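Local atomic coordinates of intimin adherence protein (Escherichia coli O157:H7, PDB entry 3NCX), a protein that mediates bacterial attachment to host cells, probably by binding the translocated intimin receptor Tir through its C-terminal lectin-like region. Residues V17-N22 against N135-Y140; P29-Q34 against S125-S130; K72-I77 against I91-Y96; I98-Q103 against N182-C187; S145-I150 against T164-T169. The protein carries 1 engineered substitution. One frame throughout, in Å; residues are numbered along the deposited sequence.

Interaction 1 of 5, residues V17-N22 against N135-Y140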
# COMPACT_ATOMS: atom_id res chain seq x y z
N VAL A 17 -12.08 -7.28 -0.35
CA VAL A 17 -11.61 -5.96 -0.78
C VAL A 17 -11.11 -5.98 -2.23
O VAL A 17 -10.55 -6.97 -2.69
CB VAL A 17 -10.49 -5.44 0.15
CG1 VAL A 17 -9.50 -4.60 -0.62
CG2 VAL A 17 -11.09 -4.65 1.30
N ASP A 18 -11.34 -4.87 -2.94
CA ASP A 18 -10.89 -4.75 -4.32
C ASP A 18 -9.58 -3.98 -4.41
O ASP A 18 -9.57 -2.75 -4.34
CB ASP A 18 -11.96 -4.05 -5.16
CG ASP A 18 -11.52 -3.83 -6.59
OD1 ASP A 18 -11.92 -2.81 -7.19
OD2 ASP A 18 -10.78 -4.68 -7.13
N ILE A 19 -8.47 -4.70 -4.57
CA ILE A 19 -7.17 -4.07 -4.72
C ILE A 19 -7.01 -3.48 -6.12
O ILE A 19 -7.08 -4.19 -7.12
CB ILE A 19 -6.01 -5.05 -4.44
CG1 ILE A 19 -5.96 -5.42 -2.96
CG2 ILE A 19 -4.68 -4.43 -4.85
CD1 ILE A 19 -7.04 -6.38 -2.52
N ILE A 20 -6.79 -2.17 -6.17
CA ILE A 20 -6.72 -1.44 -7.43
C ILE A 20 -5.57 -1.90 -8.32
O ILE A 20 -5.69 -1.89 -9.55
CB ILE A 20 -6.57 0.07 -7.17
CG1 ILE A 20 -7.74 0.58 -6.33
CG2 ILE A 20 -6.49 0.83 -8.49
CD1 ILE A 20 -9.09 0.33 -6.96
N GLY A 21 -4.46 -2.29 -7.70
CA GLY A 21 -3.24 -2.59 -8.43
C GLY A 21 -3.24 -3.85 -9.27
O GLY A 21 -2.62 -3.90 -10.33
N ASN A 22 -3.94 -4.88 -8.81
CA ASN A 22 -3.94 -6.17 -9.50
C ASN A 22 -5.33 -6.74 -9.73
O ASN A 22 -5.48 -7.89 -10.13
CB ASN A 22 -3.07 -7.19 -8.76
CG ASN A 22 -3.40 -7.28 -7.28
OD1 ASN A 22 -2.53 -7.55 -6.46
ND2 ASN A 22 -4.66 -7.03 -6.94
N ASN A 135 2.99 2.10 -9.67
CA ASN A 135 2.47 3.24 -10.42
C ASN A 135 0.99 3.14 -10.78
O ASN A 135 0.40 4.10 -11.29
CB ASN A 135 3.32 3.49 -11.68
CG ASN A 135 3.29 2.33 -12.65
OD1 ASN A 135 3.78 2.44 -13.77
ND2 ASN A 135 2.73 1.21 -12.22
N LYS A 136 0.39 1.99 -10.51
CA LYS A 136 -1.05 1.83 -10.71
C LYS A 136 -1.82 2.55 -9.61
O LYS A 136 -3.05 2.56 -9.61
CB LYS A 136 -1.44 0.35 -10.76
CG LYS A 136 -1.07 -0.34 -12.07
CD LYS A 136 -1.65 -1.74 -12.11
CE LYS A 136 -1.48 -2.36 -13.49
NZ LYS A 136 -2.15 -1.55 -14.55
N TYR A 137 -1.09 3.15 -8.68
CA TYR A 137 -1.69 3.89 -7.58
C TYR A 137 -1.44 5.39 -7.72
O TYR A 137 -0.39 5.81 -8.20
CB TYR A 137 -1.19 3.36 -6.23
CG TYR A 137 -1.56 1.91 -6.00
CD1 TYR A 137 -0.67 0.89 -6.29
CD2 TYR A 137 -2.81 1.57 -5.51
CE1 TYR A 137 -1.01 -0.44 -6.09
CE2 TYR A 137 -3.16 0.25 -5.30
CZ TYR A 137 -2.26 -0.75 -5.59
OH TYR A 137 -2.61 -2.07 -5.39
N SER A 138 -2.41 6.18 -7.29
CA SER A 138 -2.39 7.62 -7.48
C SER A 138 -1.06 8.26 -7.11
O SER A 138 -0.53 9.10 -7.84
CB SER A 138 -3.52 8.27 -6.68
OG SER A 138 -3.41 9.68 -6.70
N HIS A 139 -0.52 7.86 -5.96
CA HIS A 139 0.67 8.50 -5.41
C HIS A 139 1.92 8.25 -6.25
O HIS A 139 2.92 8.95 -6.10
CB HIS A 139 0.90 8.02 -3.97
CG HIS A 139 1.78 8.91 -3.16
ND1 HIS A 139 3.15 8.83 -3.19
CD2 HIS A 139 1.48 9.91 -2.30
CE1 HIS A 139 3.66 9.74 -2.38
NE2 HIS A 139 2.67 10.41 -1.83
N TYR A 140 1.86 7.27 -7.14
CA TYR A 140 3.02 6.87 -7.93
C TYR A 140 2.78 6.91 -9.44
O TYR A 140 3.65 6.52 -10.22
CB TYR A 140 3.48 5.46 -7.54
CG TYR A 140 3.75 5.26 -6.07
CD1 TYR A 140 2.85 4.57 -5.26
CD2 TYR A 140 4.91 5.76 -5.48
CE1 TYR A 140 3.10 4.38 -3.92
CE2 TYR A 140 5.16 5.58 -4.13
CZ TYR A 140 4.25 4.89 -3.36
OH TYR A 140 4.50 4.70 -2.01

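Interaction 2 of 5, residues P29-Q34 against S125-S130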
# COMPACT_ATOMS: atom_id res chain seq x y z
N PRO A 29 -4.29 -7.11 2.19
CA PRO A 29 -2.98 -7.73 2.37
C PRO A 29 -2.40 -7.42 3.75
O PRO A 29 -2.56 -6.31 4.24
CB PRO A 29 -2.13 -7.09 1.28
CG PRO A 29 -3.10 -6.66 0.24
CD PRO A 29 -4.33 -6.25 0.99
N ASN A 30 -1.73 -8.40 4.35
CA ASN A 30 -1.07 -8.20 5.63
C ASN A 30 0.09 -7.21 5.50
O ASN A 30 0.28 -6.36 6.36
CB ASN A 30 -0.56 -9.53 6.18
CG ASN A 30 0.35 -9.36 7.38
OD1 ASN A 30 0.27 -8.35 8.09
ND2 ASN A 30 1.22 -10.33 7.61
N ILE A 31 0.85 -7.34 4.42
CA ILE A 31 1.95 -6.41 4.16
C ILE A 31 1.45 -5.25 3.30
O ILE A 31 0.66 -5.43 2.38
CB ILE A 31 3.14 -7.11 3.48
CG1 ILE A 31 2.70 -7.82 2.20
CG2 ILE A 31 3.78 -8.11 4.43
CD1 ILE A 31 3.82 -8.53 1.46
N TRP A 32 1.92 -4.05 3.62
CA TRP A 32 1.41 -2.85 2.97
C TRP A 32 2.40 -2.15 2.06
O TRP A 32 3.61 -2.14 2.31
CB TRP A 32 0.91 -1.85 4.02
CG TRP A 32 -0.32 -2.30 4.76
CD1 TRP A 32 -0.98 -3.48 4.63
CD2 TRP A 32 -1.03 -1.55 5.75
NE1 TRP A 32 -2.06 -3.52 5.48
CE2 TRP A 32 -2.11 -2.35 6.18
CE3 TRP A 32 -0.86 -0.29 6.32
CZ2 TRP A 32 -3.01 -1.92 7.15
CZ3 TRP A 32 -1.75 0.14 7.29
CH2 TRP A 32 -2.82 -0.68 7.69
N LEU A 33 1.87 -1.56 0.99
CA LEU A 33 2.58 -0.56 0.22
C LEU A 33 2.00 0.79 0.62
O LEU A 33 0.80 1.01 0.47
CB LEU A 33 2.38 -0.78 -1.27
CG LEU A 33 2.73 0.44 -2.13
CD1 LEU A 33 4.20 0.78 -2.00
CD2 LEU A 33 2.35 0.21 -3.58
N GLN A 34 2.83 1.68 1.14
CA GLN A 34 2.33 3.00 1.53
C GLN A 34 1.66 3.67 0.33
O GLN A 34 2.24 3.73 -0.75
CB GLN A 34 3.44 3.88 2.08
CG GLN A 34 2.94 5.20 2.64
CD GLN A 34 4.05 6.09 3.17
OE1 GLN A 34 3.89 6.77 4.18
NE2 GLN A 34 5.18 6.08 2.48
N SER A 125 9.33 -7.97 -3.44
CA SER A 125 8.57 -8.71 -4.45
C SER A 125 7.24 -9.19 -3.89
O SER A 125 6.26 -9.31 -4.62
CB SER A 125 9.39 -9.89 -4.99
OG SER A 125 9.70 -10.81 -3.96
N ASP A 126 7.21 -9.48 -2.59
CA ASP A 126 5.99 -9.90 -1.93
C ASP A 126 4.94 -8.80 -1.97
O ASP A 126 3.74 -9.06 -2.03
CB ASP A 126 6.26 -10.30 -0.48
CG ASP A 126 6.68 -11.75 -0.35
OD1 ASP A 126 7.05 -12.36 -1.38
OD2 ASP A 126 6.64 -12.28 0.78
N ILE A 127 5.41 -7.55 -1.94
CA ILE A 127 4.50 -6.41 -2.01
C ILE A 127 3.90 -6.26 -3.40
O ILE A 127 2.74 -5.88 -3.55
CB ILE A 127 5.20 -5.12 -1.57
CG1 ILE A 127 5.30 -5.09 -0.04
CG2 ILE A 127 4.45 -3.90 -2.07
CD1 ILE A 127 5.83 -3.80 0.52
N TYR A 128 4.69 -6.58 -4.42
CA TYR A 128 4.19 -6.56 -5.79
C TYR A 128 3.10 -7.61 -5.97
O TYR A 128 2.10 -7.37 -6.63
CB TYR A 128 5.32 -6.78 -6.79
CG TYR A 128 4.84 -6.78 -8.22
CD1 TYR A 128 4.92 -5.63 -9.00
CD2 TYR A 128 4.30 -7.92 -8.80
CE1 TYR A 128 4.47 -5.62 -10.30
CE2 TYR A 128 3.85 -7.92 -10.10
CZ TYR A 128 3.94 -6.77 -10.85
OH TYR A 128 3.49 -6.76 -12.15
N ASP A 129 3.32 -8.79 -5.37
CA ASP A 129 2.34 -9.87 -5.46
C ASP A 129 1.04 -9.48 -4.78
O ASP A 129 -0.04 -9.89 -5.20
CB ASP A 129 2.89 -11.15 -4.83
CG ASP A 129 3.99 -11.79 -5.65
OD1 ASP A 129 4.08 -11.50 -6.87
OD2 ASP A 129 4.77 -12.58 -5.08
N SER A 130 1.14 -8.67 -3.72
CA SER A 130 -0.02 -8.30 -2.92
C SER A 130 -0.73 -7.06 -3.46
O SER A 130 -1.93 -6.89 -3.24
CB SER A 130 0.39 -8.08 -1.46
OG SER A 130 1.01 -9.23 -0.92

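Interaction 3 of 5, residues K72-I77 against I91-Y96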
# COMPACT_ATOMS: atom_id res chain seq x y z
N LYS A 72 1.48 3.21 9.09
CA LYS A 72 1.47 1.91 9.74
C LYS A 72 0.63 1.96 11.01
O LYS A 72 0.93 2.72 11.94
CB LYS A 72 2.90 1.49 10.08
CG LYS A 72 3.05 0.05 10.54
CD LYS A 72 4.47 -0.19 11.07
CE LYS A 72 4.80 -1.67 11.14
NZ LYS A 72 3.88 -2.42 12.04
N GLY A 73 -0.43 1.16 11.05
CA GLY A 73 -1.29 1.10 12.22
C GLY A 73 -2.68 0.57 11.92
O GLY A 73 -3.02 0.30 10.77
N SER A 74 -3.49 0.41 12.97
CA SER A 74 -4.86 -0.07 12.83
C SER A 74 -5.85 1.08 12.91
O SER A 74 -5.72 1.96 13.77
CB SER A 74 -5.18 -1.11 13.91
OG SER A 74 -4.19 -2.13 13.95
N VAL A 75 -6.84 1.07 12.03
CA VAL A 75 -7.84 2.14 12.00
C VAL A 75 -9.22 1.60 11.61
O VAL A 75 -9.33 0.58 10.93
CB VAL A 75 -7.43 3.25 11.02
CG1 VAL A 75 -7.46 2.73 9.59
CG2 VAL A 75 -8.35 4.46 11.16
N VAL A 76 -10.26 2.30 12.06
CA VAL A 76 -11.63 1.91 11.75
C VAL A 76 -12.22 2.78 10.64
O VAL A 76 -12.10 4.01 10.68
CB VAL A 76 -12.54 1.98 12.99
CG1 VAL A 76 -14.00 1.91 12.58
CG2 VAL A 76 -12.19 0.87 13.96
N ILE A 77 -12.85 2.14 9.67
CA ILE A 77 -13.53 2.84 8.59
C ILE A 77 -15.03 2.60 8.69
O ILE A 77 -15.48 1.47 8.83
CB ILE A 77 -13.04 2.37 7.22
CG1 ILE A 77 -11.53 2.60 7.10
CG2 ILE A 77 -13.79 3.09 6.10
CD1 ILE A 77 -10.93 2.10 5.81
N ILE A 91 -9.26 -1.91 10.03
CA ILE A 91 -8.01 -2.17 9.34
C ILE A 91 -6.96 -2.65 10.33
O ILE A 91 -6.51 -1.89 11.18
CB ILE A 91 -7.46 -0.91 8.64
CG1 ILE A 91 -8.52 -0.29 7.73
CG2 ILE A 91 -6.21 -1.24 7.85
CD1 ILE A 91 -8.70 -1.01 6.42
N LYS A 92 -6.57 -3.92 10.23
CA LYS A 92 -5.50 -4.45 11.07
C LYS A 92 -4.15 -3.92 10.61
O LYS A 92 -3.86 -3.89 9.41
CB LYS A 92 -5.51 -5.98 11.06
CG LYS A 92 -6.62 -6.59 11.90
CD LYS A 92 -6.36 -6.38 13.38
CE LYS A 92 -7.56 -6.78 14.22
NZ LYS A 92 -8.72 -5.88 13.98
N ALA A 93 -3.33 -3.48 11.56
CA ALA A 93 -2.00 -2.99 11.25
C ALA A 93 -1.17 -4.08 10.58
O ALA A 93 -1.30 -5.25 10.93
CB ALA A 93 -1.30 -2.49 12.51
N PRO A 94 -0.33 -3.69 9.62
CA PRO A 94 0.47 -4.65 8.85
C PRO A 94 1.67 -5.16 9.63
O PRO A 94 2.08 -4.54 10.62
CB PRO A 94 0.96 -3.81 7.67
CG PRO A 94 1.07 -2.44 8.23
CD PRO A 94 -0.09 -2.30 9.19
N SER A 95 2.23 -6.29 9.21
CA SER A 95 3.48 -6.77 9.77
C SER A 95 4.57 -5.76 9.43
O SER A 95 5.42 -5.46 10.27
CB SER A 95 3.84 -8.15 9.20
OG SER A 95 3.93 -8.12 7.79
N TYR A 96 4.53 -5.24 8.21
CA TYR A 96 5.41 -4.15 7.81
C TYR A 96 4.82 -3.36 6.65
O TYR A 96 3.96 -3.85 5.92
CB TYR A 96 6.80 -4.68 7.43
CG TYR A 96 6.86 -5.48 6.15
CD1 TYR A 96 6.84 -4.85 4.91
CD2 TYR A 96 6.97 -6.86 6.17
CE1 TYR A 96 6.90 -5.58 3.73
CE2 TYR A 96 7.04 -7.60 5.00
CZ TYR A 96 7.00 -6.95 3.79
OH TYR A 96 7.07 -7.68 2.62
O HOH W 1 5.06 -4.91 13.10

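Interaction 4 of 5, residues I98-Q103 against N182-C187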
# COMPACT_ATOMS: atom_id res chain seq x y z
N ILE A 98 5.95 -0.58 3.38
CA ILE A 98 7.05 -0.05 2.58
C ILE A 98 6.86 1.43 2.25
O ILE A 98 5.80 1.84 1.78
CB ILE A 98 7.23 -0.87 1.28
CG1 ILE A 98 8.48 -1.75 1.38
CG2 ILE A 98 7.33 0.04 0.07
CD1 ILE A 98 8.43 -2.75 2.51
N LYS A 99 7.89 2.22 2.52
CA LYS A 99 7.87 3.64 2.20
C LYS A 99 8.88 3.95 1.10
O LYS A 99 9.94 3.33 1.03
CB LYS A 99 8.21 4.48 3.43
CG LYS A 99 7.19 4.43 4.55
CD LYS A 99 7.54 5.41 5.66
CE LYS A 99 6.59 5.30 6.84
NZ LYS A 99 6.93 6.25 7.93
N VAL A 100 8.55 4.91 0.25
CA VAL A 100 9.45 5.31 -0.82
C VAL A 100 9.91 6.75 -0.62
O VAL A 100 9.14 7.69 -0.81
CB VAL A 100 8.79 5.17 -2.20
CG1 VAL A 100 9.80 5.44 -3.30
CG2 VAL A 100 8.18 3.79 -2.36
N ASP A 101 11.16 6.91 -0.21
CA ASP A 101 11.75 8.23 -0.06
C ASP A 101 12.45 8.65 -1.35
O ASP A 101 12.21 8.07 -2.41
CB ASP A 101 12.72 8.27 1.12
CG ASP A 101 12.01 8.37 2.46
OD1 ASP A 101 11.48 7.35 2.94
OD2 ASP A 101 11.98 9.48 3.03
N LYS A 102 13.32 9.65 -1.26
CA LYS A 102 14.00 10.16 -2.45
C LYS A 102 15.12 9.23 -2.91
O LYS A 102 15.48 8.28 -2.21
CB LYS A 102 14.54 11.57 -2.19
CG LYS A 102 15.39 11.70 -0.93
CD LYS A 102 15.93 13.12 -0.79
CE LYS A 102 16.60 13.33 0.56
NZ LYS A 102 17.75 12.41 0.77
N GLN A 103 15.66 9.51 -4.09
CA GLN A 103 16.75 8.71 -4.65
C GLN A 103 18.06 9.07 -3.96
O GLN A 103 18.30 10.23 -3.62
CB GLN A 103 16.86 8.94 -6.16
CG GLN A 103 15.60 8.60 -6.93
CD GLN A 103 15.77 8.79 -8.43
OE1 GLN A 103 16.80 9.28 -8.89
NE2 GLN A 103 14.76 8.40 -9.20
N ASN A 182 19.55 7.23 -9.70
CA ASN A 182 18.26 6.69 -10.12
C ASN A 182 17.78 5.51 -9.28
O ASN A 182 16.99 4.68 -9.75
CB ASN A 182 18.29 6.30 -11.60
CG ASN A 182 18.64 7.46 -12.50
OD1 ASN A 182 19.68 7.47 -13.16
ND2 ASN A 182 17.76 8.46 -12.55
N VAL A 183 18.23 5.43 -8.03
CA VAL A 183 17.79 4.37 -7.13
C VAL A 183 17.12 4.95 -5.89
O VAL A 183 17.71 5.77 -5.18
CB VAL A 183 18.96 3.47 -6.69
CG1 VAL A 183 18.44 2.30 -5.87
CG2 VAL A 183 19.73 2.97 -7.91
N TYR A 184 15.89 4.53 -5.64
CA TYR A 184 15.11 5.06 -4.52
C TYR A 184 15.47 4.41 -3.19
O TYR A 184 15.76 3.22 -3.13
CB TYR A 184 13.61 4.90 -4.78
CG TYR A 184 13.06 5.86 -5.81
CD1 TYR A 184 13.12 5.56 -7.16
CD2 TYR A 184 12.49 7.06 -5.42
CE1 TYR A 184 12.62 6.44 -8.10
CE2 TYR A 184 11.99 7.95 -6.36
CZ TYR A 184 12.06 7.63 -7.70
OH TYR A 184 11.56 8.50 -8.64
N ALA A 185 15.45 5.21 -2.13
CA ALA A 185 15.64 4.69 -0.78
C ALA A 185 14.31 4.23 -0.21
O ALA A 185 13.50 5.05 0.23
CB ALA A 185 16.26 5.75 0.11
N VAL A 186 14.07 2.93 -0.24
CA VAL A 186 12.82 2.37 0.26
C VAL A 186 12.97 1.86 1.69
O VAL A 186 13.70 0.91 1.95
CB VAL A 186 12.29 1.24 -0.65
CG1 VAL A 186 11.06 0.60 -0.03
CG2 VAL A 186 11.98 1.77 -2.04
N CYS A 187 12.27 2.52 2.61
CA CYS A 187 12.32 2.15 4.01
C CYS A 187 11.26 1.10 4.33
O CYS A 187 10.09 1.26 3.99
CB CYS A 187 12.12 3.38 4.90
SG CYS A 187 13.31 4.71 4.61
O HOH W 2 14.95 7.97 -12.17

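Interaction 5 of 5, residues S145-I150 against T164-T169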
# COMPACT_ATOMS: atom_id res chain seq x y z
N SER A 145 9.35 3.74 -13.43
CA SER A 145 10.26 2.80 -12.79
C SER A 145 10.56 3.23 -11.36
O SER A 145 10.76 4.41 -11.08
CB SER A 145 11.56 2.70 -13.58
OG SER A 145 12.57 2.04 -12.83
N ILE A 146 10.58 2.25 -10.45
CA ILE A 146 10.97 2.51 -9.07
C ILE A 146 11.97 1.47 -8.60
O ILE A 146 11.60 0.47 -7.98
CB ILE A 146 9.75 2.52 -8.12
CG1 ILE A 146 8.70 3.52 -8.60
CG2 ILE A 146 10.19 2.86 -6.70
CD1 ILE A 146 7.49 3.60 -7.69
N THR A 147 13.24 1.70 -8.90
CA THR A 147 14.31 0.81 -8.46
C THR A 147 14.59 1.03 -6.98
O THR A 147 14.77 2.17 -6.54
CB THR A 147 15.61 1.03 -9.27
OG1 THR A 147 15.36 0.78 -10.66
CG2 THR A 147 16.70 0.11 -8.79
N ALA A 148 14.61 -0.05 -6.22
CA ALA A 148 14.80 0.04 -4.77
C ALA A 148 16.04 -0.72 -4.30
O ALA A 148 16.34 -1.81 -4.78
CB ALA A 148 13.56 -0.47 -4.05
N TRP A 149 16.77 -0.13 -3.35
CA TRP A 149 17.93 -0.79 -2.77
C TRP A 149 17.51 -2.00 -1.94
O TRP A 149 16.49 -1.98 -1.26
CB TRP A 149 18.71 0.17 -1.87
CG TRP A 149 19.52 1.20 -2.59
CD1 TRP A 149 19.32 2.55 -2.61
CD2 TRP A 149 20.68 0.97 -3.40
NE1 TRP A 149 20.27 3.17 -3.38
CE2 TRP A 149 21.12 2.22 -3.88
CE3 TRP A 149 21.39 -0.18 -3.77
CZ2 TRP A 149 22.24 2.36 -4.70
CZ3 TRP A 149 22.50 -0.04 -4.59
CH2 TRP A 149 22.91 1.22 -5.05
N ILE A 150 18.31 -3.06 -2.02
CA ILE A 150 18.17 -4.19 -1.10
C ILE A 150 19.35 -4.12 -0.14
O ILE A 150 20.45 -3.73 -0.53
CB ILE A 150 18.17 -5.55 -1.83
CG1 ILE A 150 16.79 -5.84 -2.44
CG2 ILE A 150 18.52 -6.68 -0.88
CD1 ILE A 150 16.42 -4.94 -3.59
N THR A 164 19.29 -4.82 -6.46
CA THR A 164 18.11 -3.97 -6.43
C THR A 164 16.88 -4.68 -6.98
O THR A 164 16.99 -5.68 -7.68
CB THR A 164 18.32 -2.67 -7.23
OG1 THR A 164 18.60 -2.99 -8.60
CG2 THR A 164 19.47 -1.86 -6.65
N TYR A 165 15.71 -4.14 -6.67
CA TYR A 165 14.45 -4.67 -7.18
C TYR A 165 13.50 -3.52 -7.53
O TYR A 165 13.36 -2.57 -6.76
CB TYR A 165 13.80 -5.60 -6.15
CG TYR A 165 12.46 -6.15 -6.59
CD1 TYR A 165 12.39 -7.21 -7.49
CD2 TYR A 165 11.27 -5.63 -6.11
CE1 TYR A 165 11.18 -7.73 -7.90
CE2 TYR A 165 10.05 -6.14 -6.52
CZ TYR A 165 10.01 -7.19 -7.41
OH TYR A 165 8.80 -7.70 -7.82
N ASN A 166 12.86 -3.62 -8.68
CA ASN A 166 11.97 -2.56 -9.15
C ASN A 166 10.51 -2.83 -8.79
O ASN A 166 9.95 -3.86 -9.18
CB ASN A 166 12.13 -2.37 -10.66
CG ASN A 166 11.51 -1.08 -11.16
OD1 ASN A 166 10.42 -0.69 -10.74
ND2 ASN A 166 12.21 -0.40 -12.05
N LEU A 167 9.90 -1.90 -8.06
CA LEU A 167 8.54 -2.08 -7.55
C LEU A 167 7.46 -1.95 -8.63
O LEU A 167 6.28 -2.13 -8.36
CB LEU A 167 8.27 -1.10 -6.41
CG LEU A 167 9.09 -1.33 -5.14
CD1 LEU A 167 8.88 -0.20 -4.15
CD2 LEU A 167 8.73 -2.67 -4.52
N ILE A 168 7.88 -1.64 -9.85
CA ILE A 168 6.95 -1.56 -10.97
C ILE A 168 7.23 -2.65 -12.00
O ILE A 168 6.30 -3.28 -12.51
CB ILE A 168 7.03 -0.20 -11.69
CG1 ILE A 168 6.50 0.92 -10.78
CG2 ILE A 168 6.24 -0.23 -12.98
CD1 ILE A 168 6.58 2.29 -11.41
N THR A 169 8.51 -2.87 -12.29
CA THR A 169 8.90 -3.77 -13.36
C THR A 169 9.31 -5.17 -12.88
O THR A 169 9.52 -6.07 -13.69
CB THR A 169 10.06 -3.18 -14.19
OG1 THR A 169 11.24 -3.12 -13.38
CG2 THR A 169 9.71 -1.78 -14.67

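Interaction 1 of 5, residues V17-N22 against N135-Y140
The two backbones come together at one place, where the CA atoms of Gly21 and Lys136 are 5.4 Å apart, and about 225 Å² is buried between the segments. Tyr137 carries the contact. Its CG stands anti to the carbonyl carbon (chi1 -62°), which brings the hydroxyl end of the ring up to the backbone of Gly21, with CZ also close to the N and CA of that glycine. The hydroxyl OH of Tyr137 receives the amide N of Gly21 at 3.0 Å, but the bond is weak because its N-H...O angle is 124°. The same oxygen is also hydrogen-bonded to the backbone O of Trp131, so this buried polar atom has two partners. Glycine, without a side chain, allows the phenol end to lie against its backbone. Strand 17-19 is hydrogen-bonded to strand 37-43 of the Ig-like domain, whereas Tyr137 belongs to the lectin-like domain and also packs on Leu33, so the phenol probably bridges the junction between the two domains. CG2 of Ile19 approaches at the ring edge, 3.2 Å from Tyr137 OH. CB of Ile20 meets Tyr137 CE2 obliquely at 3.9 Å, and Ile20 CG2 lies 4.0 Å from the backbone O of Lys136. The aliphatic chain of Lys136 runs beside Gly21, its CD 3.0 Å from Gly21 O, and bends only at its last torsion (chi4 -59°).

Interaction 2 of 5, residues P29-Q34 against S125-S130
Helix 121-131 of the lectin-like domain packs against the short strand 32-33, and the interface between the two segments is purely van der Waals. Ile31 reaches out from the strand side. Its CG1 takes the crowded position between N and carbonyl carbon (chi1 56°), and chi2 near 180° extends CD1 to the helix, 3.6 Å from Asp126 CB and 4.0 Å from Ile127 CG1. Strand 32-33 lies parallel to strand 97-103, as an outer strand of the mixed sheet that includes 184-188; Ile127 also touches Ile98 of the neighbouring strand, so the helix lies against one face. Ile127 uses two branches: CD1 reaches Trp32 O at 3.3 Å, and CG2 meets Leu33 CB at 3.8 Å. Trp32 itself points away, its NE1 making a weak bond to Pro29 O. Towards the C-terminal end of the helix, Ser130 CB lies 3.9 Å from Pro29 CB. Ser130 OG turns back to its own helix, donating to Asp126 O at 3.0 Å, while Trp131 NE1 is hydrogen-bonded to Ile31 O.

Interaction 3 of 5, residues K72-I77 against I91-Y96
Between the two segments the one beta bridge is Val75 with Ile91, an antiparallel hydrogen-bonded pair. Ile91 N reaches Val75 O at 2.6 Å, nearly along the C=O axis, and Val75 N returns to Ile91 O at 3.1 Å, in plane on a lone pair. Polar side chains continue the join beyond this pair, where neither side is regular strand. Ser74 OG, anti to its carbonyl carbon (chi1 -52°), accepts from Ala93 N at 2.9 Å. Lys72 stretches along 94-96 and bends at chi4, so that NZ donates to Pro94 O at 3.1 Å from above the carbonyl plane; a water links NZ to Ser95 O as well. Among apolar contacts, Val75 and Ile91 lie side by side, CG1 to CG1 3.7 Å, and the side chains of Ile77 and Ile91 cross obliquely, CD1 to CD1 3.9 Å. One bridge and two side-chain bonds to main-chain atoms thus fasten the Ig-like strands to the lectin-like domain, the side-chain groups extending the polar join past the strand pair.

Interaction 4 of 5, residues I98-Q103 against N182-C187
Cys187 O is held by one hydrogen bond, which Lys99 N donates at 2.8 Å, almost straight (170°) and in the carbonyl plane, plus a CA-H...O contact from Ile98. Cys187 N returns to Lys99 O at 2.9 Å, completing the hydrogen-bonded pair. Beyond the non-hydrogen-bonded pair Val100-Val186 the register slips by one residue: Asp101 N donates to Ala185 O, but Ala185 N goes to Lys102 O at 3.1 Å, a beta bulge in strand 97-103. The antiparallel pairing of strands 97-103 and 184-188, near the two ends of the lectin-like region, is consistent with a C-type lectin fold, and Cys187 SG is in a disulfide with Cys113, just after helix 106-112. Past the bulge, Gln103 CG sits over the centre of the Tyr184 ring, 3.6 Å from the centroid and 5° off the normal, a CH-pi contact. Its amide stands almost perpendicular to the ring (88°), and a water accepts from both Gln103 NE2 and Asn182 ND2. Asp101 O lies in the ring plane at the edge, 3.2 Å from Tyr184 CD2. Val100 CG1 approaches that CD2 obliquely at 3.8 Å, and Ile98 and Val186 cross obliquely, CG1 to CG1 3.8 Å.

Interaction 5 of 5, residues S145-I150 against T164-T169
The amide of Asn166 is held by three hydrogen bonds and a weak fourth. Near its plane, ND2 donates to Ser145 OG at 2.6 Å; above the carbonyl plane, Ile146 N donates to OD1 at 3.0 Å. In plane on a lone pair, Ile168 N reaches the same OD1 at 2.9 Å, forming an Asx turn, and Thr169 N adds the weak bond. The indole of Trp149 is met obliquely by Thr164 CG2, 3.8 Å from CE3, while Tyr106 packs edge-to-face with it and NE1 is hydrogen-bonded to Ala104 O. The backbones pair through Ala148 N to Tyr165 O (2.9 Å) and Tyr165 N to Ala148 O, and Leu167 N continues to Ile146 O at 2.9 Å. The side chains of Ile146 and Ile168 cross at about a right angle, CG1 to CD1 3.7 Å. Crossing at 147°, strands 147-149 and 161-166 belong to a three-stranded antiparallel sheet consistent with a C-type lectin fold, with the Asx turn starting at Asn166, the last residue of strand 161-166.

How the interactions relate
Interactions 1 and 3 join the Ig-like and lectin-like parts and interaction 2 adjoins both, touching 1 and 3, while interactions 4 and 5, whose centres are 9 Å apart, sit within the lectin-like domain. Along the chain, interaction 3 is nested inside 2 and 2 inside 1; interaction 5 is nested inside 4, which crosses 1 and 2. Strands 32-33 and 97-103 are neighbours in one sheet, tying 2 to 4 through Ile98, and Tyr184 N with Thr147 O joins 4 to 5. Interactions 3 and 5 have centres about 25 Å apart. Direct contacts of 1 with 2 (Tyr140 OH to Gln34 O) and 2 with 3 (Trp32 N to Tyr96 O) are consistent with an extensive junction.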